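Neurotoxin (PDB 3N7L) probably attaches the botulinum neurotoxin of serotype D/C to nerve cells, acting as its receptor-binding domain and carrying a ganglioside-binding loop. Local coordinates at residues 241-246 / 283-288; 231-236 / 295-300. One frame throughout, in Å; residues are numbered along the deposited sequence.

Interaction 1 of 2, residues 241-246 / 283-288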
loop_
_atom_site.group_PDB
_atom_site.type_symbol
_atom_site.label_atom_id
_atom_site.label_comp_id
_atom_site.label_asym_id
_atom_site.label_seq_id
_atom_site.Cartn_x
_atom_site.Cartn_y
_atom_site.Cartn_z
ATOM N N LEU A 241 -9.400 2.858 3.667
ATOM C CA LEU A 241 -10.100 1.872 4.488
ATOM C C LEU A 241 -11.555 2.339 4.615
ATOM O O LEU A 241 -11.821 3.539 4.787
ATOM C CB LEU A 241 -9.455 1.766 5.877
ATOM C CG LEU A 241 -9.951 0.642 6.799
ATOM C CD1 LEU A 241 -9.521 -0.711 6.230
ATOM C CD2 LEU A 241 -9.381 0.817 8.193
ATOM N N ARG A 242 -12.500 1.411 4.518
ATOM C CA ARG A 242 -13.901 1.805 4.608
ATOM C C ARG A 242 -14.736 1.038 5.616
ATOM O O ARG A 242 -14.405 -0.081 6.001
ATOM C CB ARG A 242 -14.575 1.693 3.234
ATOM C CG ARG A 242 -13.827 2.386 2.115
ATOM C CD ARG A 242 -14.746 2.683 0.944
ATOM N NE ARG A 242 -15.696 1.602 0.687
ATOM C CZ ARG A 242 -15.444 0.523 -0.046
ATOM N NH1 ARG A 242 -16.387 -0.392 -0.203
ATOM N NH2 ARG A 242 -14.269 0.370 -0.633
ATOM N N TYR A 243 -15.823 1.673 6.048
ATOM C CA TYR A 243 -16.761 1.069 6.979
ATOM C C TYR A 243 -17.685 0.188 6.134
ATOM O O TYR A 243 -17.721 0.323 4.909
ATOM C CB TYR A 243 -17.597 2.156 7.679
ATOM C CG TYR A 243 -16.829 3.000 8.680
ATOM C CD1 TYR A 243 -16.487 4.329 8.398
ATOM C CD2 TYR A 243 -16.441 2.469 9.912
ATOM C CE1 TYR A 243 -15.774 5.104 9.327
ATOM C CE2 TYR A 243 -15.735 3.232 10.841
ATOM C CZ TYR A 243 -15.404 4.541 10.547
ATOM O OH TYR A 243 -14.702 5.271 11.479
ATOM N N ASP A 244 -18.402 -0.723 6.781
ATOM C CA ASP A 244 -19.363 -1.583 6.089
ATOM C C ASP A 244 -18.761 -2.456 4.983
ATOM O O ASP A 244 -19.402 -2.675 3.957
ATOM C CB ASP A 244 -20.475 -0.712 5.474
ATOM C CG ASP A 244 -20.959 0.383 6.414
ATOM O OD1 ASP A 244 -21.457 1.412 5.907
ATOM O OD2 ASP A 244 -20.854 0.216 7.651
ATOM N N LYS A 245 -17.541 -2.949 5.185
ATOM C CA LYS A 245 -16.878 -3.796 4.190
ATOM C C LYS A 245 -16.066 -4.889 4.887
ATOM O O LYS A 245 -15.405 -4.638 5.899
ATOM C CB LYS A 245 -15.963 -2.944 3.305
ATOM C CG LYS A 245 -15.181 -3.709 2.229
ATOM C CD LYS A 245 -14.429 -2.730 1.320
ATOM C CE LYS A 245 -13.519 -3.438 0.314
ATOM N NZ LYS A 245 -14.233 -4.479 -0.480
ATOM N N GLU A 246 -16.124 -6.101 4.348
ATOM C CA GLU A 246 -15.400 -7.224 4.926
ATOM C C GLU A 246 -13.894 -7.102 4.708
ATOM O O GLU A 246 -13.439 -6.781 3.609
ATOM C CB GLU A 246 -15.905 -8.538 4.324
ATOM C CG GLU A 246 -17.256 -8.983 4.846
ATOM C CD GLU A 246 -17.667 -10.351 4.317
ATOM O OE1 GLU A 246 -18.508 -11.006 4.957
ATOM O OE2 GLU A 246 -17.155 -10.769 3.260
ATOM N N ILE A 283 -13.894 -9.421 9.354
ATOM C CA ILE A 283 -14.458 -8.411 10.230
ATOM C C ILE A 283 -15.081 -7.319 9.370
ATOM O O ILE A 283 -14.748 -7.187 8.193
ATOM C CB ILE A 283 -13.356 -7.779 11.174
ATOM C CG1 ILE A 283 -12.227 -7.129 10.363
ATOM C CG2 ILE A 283 -12.764 -8.844 12.068
ATOM C CD1 ILE A 283 -12.586 -5.747 9.787
ATOM N N ILE A 284 -15.996 -6.557 9.963
ATOM C CA ILE A 284 -16.634 -5.437 9.289
ATOM C C ILE A 284 -16.497 -4.282 10.275
ATOM O O ILE A 284 -16.843 -4.420 11.449
ATOM C CB ILE A 284 -18.132 -5.691 9.003
ATOM C CG1 ILE A 284 -18.281 -6.817 7.977
ATOM C CG2 ILE A 284 -18.787 -4.408 8.477
ATOM C CD1 ILE A 284 -19.714 -7.250 7.738
ATOM N N ILE A 285 -15.976 -3.156 9.810
ATOM C CA ILE A 285 -15.788 -2.006 10.683
ATOM C C ILE A 285 -17.054 -1.158 10.687
ATOM O O ILE A 285 -17.590 -0.837 9.631
ATOM C CB ILE A 285 -14.574 -1.168 10.209
ATOM C CG1 ILE A 285 -13.388 -2.101 9.933
ATOM C CG2 ILE A 285 -14.182 -0.149 11.278
ATOM C CD1 ILE A 285 -12.222 -1.423 9.218
ATOM N N LYS A 286 -17.533 -0.810 11.878
ATOM C CA LYS A 286 -18.746 -0.008 12.024
ATOM C C LYS A 286 -18.434 1.278 12.773
ATOM O O LYS A 286 -17.807 1.266 13.825
ATOM C CB LYS A 286 -19.820 -0.799 12.770
ATOM C CG LYS A 286 -20.180 -2.118 12.096
ATOM C CD LYS A 286 -20.772 -1.891 10.709
ATOM C CE LYS A 286 -22.131 -1.199 10.780
ATOM N NZ LYS A 286 -22.673 -0.859 9.427
ATOM N N ARG A 287 -18.896 2.386 12.218
ATOM C CA ARG A 287 -18.650 3.707 12.776
ATOM C C ARG A 287 -19.566 4.128 13.925
ATOM O O ARG A 287 -20.771 3.875 13.903
ATOM C CB ARG A 287 -18.737 4.717 11.633
ATOM C CG ARG A 287 -18.831 6.170 12.016
ATOM C CD ARG A 287 -19.100 6.977 10.751
ATOM N NE ARG A 287 -19.615 8.311 11.029
ATOM C CZ ARG A 287 -18.863 9.341 11.396
ATOM N NH1 ARG A 287 -17.551 9.190 11.529
ATOM N NH2 ARG A 287 -19.424 10.519 11.630
ATOM N N ILE A 288 -18.977 4.769 14.933
ATOM C CA ILE A 288 -19.736 5.278 16.069
ATOM C C ILE A 288 -19.624 6.807 16.089
ATOM O O ILE A 288 -20.635 7.504 16.160
ATOM C CB ILE A 288 -19.215 4.738 17.413
ATOM C CG1 ILE A 288 -19.299 3.211 17.437
ATOM C CG2 ILE A 288 -20.046 5.316 18.555
ATOM C CD1 ILE A 288 -18.622 2.588 18.654
HETATM O O HOH W 1 -15.532 -2.336 7.139
HETATM O O HOH W 2 -20.521 2.159 9.726
#
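Tyr-243 turns its CG beside its own backbone N (chi1 -71°), which turns one ring face to Arg-287, while Lys-286 bends at chi2 (-63°) and chi3 (-67°) to bring its ammonium back to Asp-244. Arg-287 CB stands over the middle of the Tyr-243 ring, 3.4 Å from its centroid, in a CH-pi contact. Beyond CB the arginine runs out extended, and its NH2 bonds to Gly-290 O. The ring edge meets the Ile-285 carbonyl, and Tyr-243 CD2 lies 3.7 Å from Ile-285 CG2, off the plane on the side away from Arg-287; the tyrosine hydroxyl is held by Asn-301. Leu-241 crosses Ile-285 at about a right angle, its CD2 touching Ile-285 CD1.

The backbones meet through one direct bond, Asp-244 N to Ile-285 O (3.0 Å), nearly straight. Alongside it, water 1 accepts from both Ile-285 N (2.8 Å) and Lys-245 N and donates to Arg-242 O, so a buried strand amide is served by solvent built into the join. At the outer side, Lys-286 NZ reaches Asp-244 OD2 (2.8 Å) from above the carboxylate plane in a salt bridge. Water 2 donates to the same oxygen and accepts from Arg-287 N, a second tie from this carboxylate to the strand.

The contact leads the loop that follows helix 217-226 into strand 246-251 of the C-terminal beta-trefoil domain. Ile-285 also packs on Tyr-247 of that strand and, with Tyr-243, on Leu-303 of strand 302-308, while Leu-241 lies against Phe-419 of strand 417-421.

Interaction 2 of 2, residues 231-236 / 295-300. With SO4 (sulfate ion), chain C.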
loop_
_atom_site.group_PDB
_atom_site.type_symbol
_atom_site.label_atom_id
_atom_site.label_comp_id
_atom_site.label_asym_id
_atom_site.label_seq_id
_atom_site.Cartn_x
_atom_site.Cartn_y
_atom_site.Cartn_z
ATOM N N ASN A 231 -4.787 11.466 7.140
ATOM C CA ASN A 231 -5.697 11.081 8.220
ATOM C C ASN A 231 -6.711 10.018 7.791
ATOM O O ASN A 231 -7.547 9.587 8.582
ATOM C CB ASN A 231 -6.443 12.295 8.797
ATOM C CG ASN A 231 -7.034 12.002 10.181
ATOM O OD1 ASN A 231 -6.343 11.485 11.061
ATOM N ND2 ASN A 231 -8.307 12.330 10.375
ATOM N N VAL A 232 -6.648 9.614 6.531
ATOM C CA VAL A 232 -7.532 8.573 6.041
ATOM C C VAL A 232 -6.759 7.270 6.208
ATOM O O VAL A 232 -5.681 7.105 5.643
ATOM C CB VAL A 232 -7.893 8.778 4.551
ATOM C CG1 VAL A 232 -8.662 7.566 4.019
ATOM C CG2 VAL A 232 -8.742 10.040 4.395
ATOM N N VAL A 233 -7.295 6.358 7.013
ATOM C CA VAL A 233 -6.640 5.078 7.243
ATOM C C VAL A 233 -6.677 4.283 5.942
ATOM O O VAL A 233 -7.621 4.409 5.159
ATOM C CB VAL A 233 -7.353 4.283 8.361
ATOM C CG1 VAL A 233 -6.634 2.959 8.607
ATOM C CG2 VAL A 233 -7.394 5.112 9.642
ATOM N N LYS A 234 -5.656 3.463 5.701
ATOM C CA LYS A 234 -5.632 2.683 4.467
ATOM C C LYS A 234 -5.687 1.177 4.734
ATOM O O LYS A 234 -5.285 0.708 5.802
ATOM C CB LYS A 234 -4.362 2.992 3.662
ATOM C CG LYS A 234 -4.087 4.475 3.387
ATOM C CD LYS A 234 -5.228 5.138 2.642
ATOM C CE LYS A 234 -4.802 6.492 2.085
ATOM N NZ LYS A 234 -4.193 7.357 3.131
ATOM N N ASP A 235 -6.191 0.426 3.758
ATOM C CA ASP A 235 -6.226 -1.021 3.883
ATOM C C ASP A 235 -4.819 -1.508 3.511
ATOM O O ASP A 235 -3.952 -0.692 3.181
ATOM C CB ASP A 235 -7.326 -1.637 2.994
ATOM C CG ASP A 235 -7.035 -1.551 1.500
ATOM O OD1 ASP A 235 -7.986 -1.809 0.732
ATOM O OD2 ASP A 235 -5.897 -1.249 1.086
ATOM N N TYR A 236 -4.584 -2.813 3.568
ATOM C CA TYR A 236 -3.256 -3.366 3.296
ATOM C C TYR A 236 -2.633 -3.016 1.939
ATOM O O TYR A 236 -1.408 -2.922 1.818
ATOM C CB TYR A 236 -3.289 -4.890 3.471
ATOM C CG TYR A 236 -1.926 -5.553 3.552
ATOM C CD1 TYR A 236 -1.016 -5.205 4.549
ATOM C CD2 TYR A 236 -1.572 -6.567 2.663
ATOM C CE1 TYR A 236 0.211 -5.852 4.668
ATOM C CE2 TYR A 236 -0.345 -7.224 2.771
ATOM C CZ TYR A 236 0.538 -6.863 3.775
ATOM O OH TYR A 236 1.739 -7.517 3.899
ATOM N N THR A 295 -18.058 7.266 4.630
ATOM C CA THR A 295 -17.781 5.829 4.516
ATOM C C THR A 295 -16.305 5.466 4.733
ATOM O O THR A 295 -15.980 4.314 5.019
ATOM C CB THR A 295 -18.261 5.266 3.148
ATOM O OG1 THR A 295 -19.665 5.516 3.001
ATOM C CG2 THR A 295 -18.027 3.763 3.063
ATOM N N ARG A 296 -15.412 6.443 4.613
ATOM C CA ARG A 296 -13.987 6.181 4.823
ATOM C C ARG A 296 -13.635 6.251 6.307
ATOM O O ARG A 296 -14.175 7.081 7.043
ATOM C CB ARG A 296 -13.130 7.199 4.063
ATOM C CG ARG A 296 -13.315 7.181 2.553
ATOM C CD ARG A 296 -12.417 8.206 1.872
ATOM N NE ARG A 296 -12.499 8.112 0.415
ATOM C CZ ARG A 296 -13.507 8.573 -0.324
ATOM N NH1 ARG A 296 -14.542 9.182 0.244
ATOM N NH2 ARG A 296 -13.487 8.401 -1.638
ATOM N N VAL A 297 -12.735 5.373 6.745
ATOM C CA VAL A 297 -12.302 5.349 8.141
ATOM C C VAL A 297 -11.167 6.363 8.316
ATOM O O VAL A 297 -10.163 6.315 7.597
ATOM C CB VAL A 297 -11.793 3.944 8.540
ATOM C CG1 VAL A 297 -11.401 3.923 10.009
ATOM C CG2 VAL A 297 -12.873 2.897 8.240
ATOM N N ARG A 298 -11.331 7.276 9.271
ATOM C CA ARG A 298 -10.332 8.310 9.520
ATOM C C ARG A 298 -9.765 8.276 10.928
ATOM O O ARG A 298 -10.374 7.722 11.839
ATOM C CB ARG A 298 -10.929 9.695 9.259
ATOM C CG ARG A 298 -11.280 9.954 7.805
ATOM C CD ARG A 298 -11.638 11.422 7.571
ATOM N NE ARG A 298 -11.794 11.723 6.152
ATOM C CZ ARG A 298 -12.805 11.286 5.417
ATOM N NH1 ARG A 298 -13.743 10.538 5.982
ATOM N NH2 ARG A 298 -12.873 11.579 4.123
ATOM N N GLY A 299 -8.596 8.894 11.081
ATOM C CA GLY A 299 -7.908 8.964 12.356
ATOM C C GLY A 299 -8.744 8.812 13.614
ATOM O O GLY A 299 -9.224 7.725 13.920
ATOM N N GLU A 300 -8.933 9.901 14.343
ATOM C CA GLU A 300 -9.682 9.869 15.601
ATOM C C GLU A 300 -11.110 9.315 15.627
ATOM O O GLU A 300 -11.848 9.581 16.574
ATOM C CB GLU A 300 -9.683 11.271 16.213
ATOM C CG GLU A 300 -8.339 11.669 16.789
ATOM C CD GLU A 300 -7.974 10.840 18.004
ATOM O OE1 GLU A 300 -8.655 10.973 19.043
ATOM O OE2 GLU A 300 -7.011 10.049 17.921
HETATM S S SO4 C . -11.301 14.463 9.462
HETATM O O1 SO4 C . -12.482 13.615 9.652
HETATM O O2 SO4 C . -11.606 15.517 8.480
HETATM O O3 SO4 C . -10.147 13.658 8.965
HETATM O O4 SO4 C . -10.935 15.052 10.765
#
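Asn-231 sets its side-chain amide hard against the backbone of Gly-299, with OD1 3.2 Å from Gly-299 CA, where a beta carbon would collide with that oxygen; the glycine's phi/psi of -23°/-108° is rarely seen where a side chain is present. With CG anti to the backbone N (chi1 -162°), the amide swings across to this glycine and holds its two ends to different tasks: OD1 faces Gly-299, while ND2 donates to sulfate O3 (2.7 Å).

Two backbone bonds flank the Val-232/Arg-298 pair, Gly-299 N to Asn-231 O (2.8 Å) and Val-233 N to Val-297 O (2.9 Å), making a single beta bridge between two loops of the trefoil domain. Val-232 and Arg-298 run alongside each other in a common direction, and Val-232 CG2 comes within 3.9 Å of Arg-298 NE. Val-233 turns inward instead, its CG2 near Val-297 CG1 (4.2 Å), and Val-233 and Val-297 both rest on Ile-350 of strand 348-354. Lys-234 folds back so that NZ bonds to Val-232 O, giving this carbonyl a charged donor.

The Arg-298 guanidinium pairs with Asp-294 and bonds a glycerol through NH2; the sulfate, probably from the crystallisation liquor, sits beside the arginine's CD and accepts hydrogen bonds from Asn-231 and Thr-292. Its position is consistent with a surface spot that takes an anion through neutral donors, with Arg-298, already paired to Asp-294, probably adding longer-range attraction.

How the interactions relate
Interaction 2 encloses interaction 1 along the chain: 231-236 comes first, then 241-246, 283-288 and 295-300, all in the C-terminal trefoil domain. The contact centres are 10 Å apart on one side of the chain's centre. They join through Leu-241, whose N and O make probable hydrogen bonds to Val-233 O and Val-297 N, each 2.8 Å. Segment 241-246 is thus gripped by strand 283-287 in one contact and by the two loops of the other. Together they tie the loop leading from helix 217-226 into strand 246-251 to strand 283-287 and to the loop that runs on to strand 302-308, three strands of one antiparallel sheet.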